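Local coordinates for protein glycosyl hydrolase, BNR repeat (Ralstonia eutropha, PDB 3B7F) that is a putative glycosyl hydrolase with BNR repeats that probably has hydrolase activity, built as a seven-bladed beta-propeller, at residues P18-V23 with D349-P353. Numbering follows the deposited sequence.
Sequences PESGPV and DAHAP
The imidazole of His351 is sandwiched by the loop 18-23. Val23 CG2 lies over one face, 3.8 Å from the centroid of the His351 ring and 27° off its normal, which meets the geometry of a CH-pi contact. Glu19 O and Ser20 CA cover the opposite face, both displaced toward the rim. Two partners lie at the ring edge. His351 NE2 donates to Gly21 O over 2.6 Å, nearly straight at 166° and almost in the ring plane, although the donor is tilted from the carbonyl plane. A water lies 2.9 Å from His351 ND1; the same water donates to Glu19 OE1 and accepts from Ala350 N. With both nitrogens bonded and both faces covered, the ring's rotation is well defined. His351 CG stands anti to the carbonyl carbon (chi1 -78°), which brings the imidazole between Val23 CG2 and the Glu19-Ser20 backbone.

Backbone pairing continues the contact: Glu19 N donates to Ala350 O at 2.9 Å, and His351 CA makes a CA-H...O approach to Glu19 O. Beyond CG the Glu19 chain is extended, laying its CD 3.7 Å from Ala350 CB. At the solvent-exposed Pro18 and Ala352, Pro18 CB meets Ala352 CB at 3.5 Å, tight for two carbons.

Asp349 OD1 accepts from His351 N at 2.9 Å, closing an Asx turn that shapes the loop presenting the ring; its OD2 is held by Arg42 and Tyr357. Strand 24-29, which follows the first loop, shares a sheet with the C-terminal strand 385-391, whereas strands 346-348 and 356-359 flank the second. The contact thus joins loops of two separate four-stranded antiparallel sheets, blades of a seven-bladed beta-propeller.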
ATOM      1  N   PRO A  18     -13.663  -6.369  17.615  1.00 51.06           N
ATOM      2  CA  PRO A  18     -13.861  -6.422  16.155  1.00 49.16           C
ATOM      3  C   PRO A  18     -14.931  -5.444  15.671  1.00 46.39           C
ATOM      4  O   PRO A  18     -15.914  -5.186  16.391  1.00 43.50           O
ATOM      5  CB  PRO A  18     -14.298  -7.870  15.897  1.00 48.64           C
ATOM      6  CG  PRO A  18     -13.987  -8.619  17.167  1.00 53.47           C
ATOM      7  CD  PRO A  18     -14.089  -7.623  18.262  1.00 51.44           C
ATOM      8  N   GLU A  19     -14.707  -4.877  14.482  1.00 44.49           N
ATOM      9  CA  GLU A  19     -15.673  -3.964  13.872  1.00 43.36           C
ATOM     10  C   GLU A  19     -16.825  -4.784  13.372  1.00 39.85           C
ATOM     11  O   GLU A  19     -16.738  -5.998  13.267  1.00 38.89           O
ATOM     12  CB  GLU A  19     -15.073  -3.136  12.745  1.00 43.64           C
ATOM     13  CG  GLU A  19     -14.062  -2.118  13.244  1.00 47.03           C
ATOM     14  CD  GLU A  19     -13.467  -1.271  12.128  1.00 47.05           C
ATOM     15  OE1 GLU A  19     -13.769  -1.517  10.941  1.00 65.43           O
ATOM     16  OE2 GLU A  19     -12.701  -0.332  12.433  1.00 58.01           O
ATOM     17  N   SER A  20     -17.910  -4.102  13.068  1.00 39.42           N
ATOM     18  CA  SER A  20     -19.142  -4.750  12.705  1.00 38.92           C
ATOM     19  C   SER A  20     -19.914  -3.935  11.677  1.00 37.58           C
ATOM     20  O   SER A  20     -19.645  -2.740  11.471  1.00 35.86           O
ATOM     21  CB  SER A  20     -19.952  -4.908  13.983  1.00 39.87           C
ATOM     22  OG  SER A  20     -21.113  -5.641  13.745  1.00 45.84           O
ATOM     23  N   GLY A  21     -20.860  -4.592  11.019  1.00 36.20           N
ATOM     24  CA  GLY A  21     -21.686  -3.928  10.030  1.00 37.50           C
ATOM     25  C   GLY A  21     -21.109  -3.863   8.606  1.00 38.33           C
ATOM     26  O   GLY A  21     -20.205  -4.632   8.259  1.00 37.85           O
ATOM     27  N   PRO A  22     -21.653  -2.956   7.767  1.00 37.54           N
ATOM     28  CA  PRO A  22     -21.242  -2.854   6.385  1.00 35.95           C
ATOM     29  C   PRO A  22     -19.788  -2.481   6.203  1.00 31.97           C
ATOM     30  O   PRO A  22     -19.250  -1.710   6.988  1.00 32.50           O
ATOM     31  CB  PRO A  22     -22.099  -1.691   5.856  1.00 37.31           C
ATOM     32  CG  PRO A  22     -23.305  -1.714   6.672  1.00 41.34           C
ATOM     33  CD  PRO A  22     -22.720  -1.971   8.058  1.00 39.40           C
ATOM     34  N   VAL A  23     -19.177  -3.062   5.180  1.00 28.95           N
ATOM     35  CA  VAL A  23     -17.820  -2.748   4.758  1.00 25.55           C
ATOM     36  C   VAL A  23     -17.905  -1.981   3.432  1.00 27.04           C
ATOM     37  O   VAL A  23     -18.816  -2.195   2.613  1.00 24.72           O
ATOM     38  CB  VAL A  23     -16.964  -4.035   4.613  1.00 25.95           C
ATOM     39  CG1 VAL A  23     -15.609  -3.757   3.973  1.00 23.26           C
ATOM     40  CG2 VAL A  23     -16.760  -4.685   5.964  1.00 21.32           C
ATOM     41  N   ASP A 349     -10.425  -6.016   6.129  1.00 26.59           N
ATOM     42  CA  ASP A 349     -11.308  -5.305   7.063  1.00 25.44           C
ATOM     43  C   ASP A 349     -10.913  -5.680   8.522  1.00 26.52           C
ATOM     44  O   ASP A 349      -9.950  -6.420   8.722  1.00 24.69           O
ATOM     45  CB  ASP A 349     -12.785  -5.540   6.725  1.00 24.26           C
ATOM     46  CG  ASP A 349     -13.247  -6.969   6.945  1.00 28.88           C
ATOM     47  OD1 ASP A 349     -12.862  -7.603   7.948  1.00 27.91           O
ATOM     48  OD2 ASP A 349     -14.040  -7.450   6.101  1.00 26.90           O
ATOM     49  N   ALA A 350     -11.648  -5.153   9.514  1.00 26.48           N
ATOM     50  CA  ALA A 350     -11.402  -5.417  10.933  1.00 25.95           C
ATOM     51  C   ALA A 350     -12.577  -6.161  11.566  1.00 27.25           C
ATOM     52  O   ALA A 350     -12.777  -6.089  12.769  1.00 27.46           O
ATOM     53  CB  ALA A 350     -11.109  -4.096  11.689  1.00 22.64           C
ATOM     54  N   HIS A 351     -13.363  -6.878  10.751  1.00 29.00           N
ATOM     55  CA  HIS A 351     -14.473  -7.682  11.264  1.00 26.95           C
ATOM     56  C   HIS A 351     -13.932  -8.962  11.857  1.00 26.14           C
ATOM     57  O   HIS A 351     -12.733  -9.224  11.782  1.00 25.53           O
ATOM     58  CB  HIS A 351     -15.486  -7.985  10.153  1.00 28.07           C
ATOM     59  CG  HIS A 351     -16.387  -6.841   9.828  1.00 26.11           C
ATOM     60  ND1 HIS A 351     -15.936  -5.541   9.744  1.00 28.42           N
ATOM     61  CD2 HIS A 351     -17.700  -6.811   9.509  1.00 27.72           C
ATOM     62  CE1 HIS A 351     -16.947  -4.752   9.426  1.00 32.05           C
ATOM     63  NE2 HIS A 351     -18.026  -5.501   9.263  1.00 26.81           N
ATOM     64  N   ALA A 352     -14.817  -9.732  12.473  1.00 29.00           N
ATOM     65  CA  ALA A 352     -14.505 -11.036  13.040  1.00 29.82           C
ATOM     66  C   ALA A 352     -15.417 -12.054  12.361  1.00 28.60           C
ATOM     67  O   ALA A 352     -16.632 -11.991  12.545  1.00 31.07           O
ATOM     68  CB  ALA A 352     -14.722 -11.040  14.546  1.00 29.05           C
ATOM     69  N   PRO A 353     -14.866 -12.941  11.499  1.00 26.86           N
ATOM     70  CA  PRO A 353     -13.495 -13.080  11.047  1.00 27.60           C
ATOM     71  C   PRO A 353     -13.109 -11.972  10.084  1.00 25.15           C
ATOM     72  O   PRO A 353     -13.957 -11.355   9.474  1.00 27.60           O
ATOM     73  CB  PRO A 353     -13.478 -14.414  10.314  1.00 28.05           C
ATOM     74  CG  PRO A 353     -14.802 -14.808  10.130  1.00 26.94           C
ATOM     75  CD  PRO A 353     -15.736 -13.942  10.883  1.00 27.17           C
TER
HETATM   76  O   HOH W   1     -13.983  -3.496   9.295  1.00 28.27           O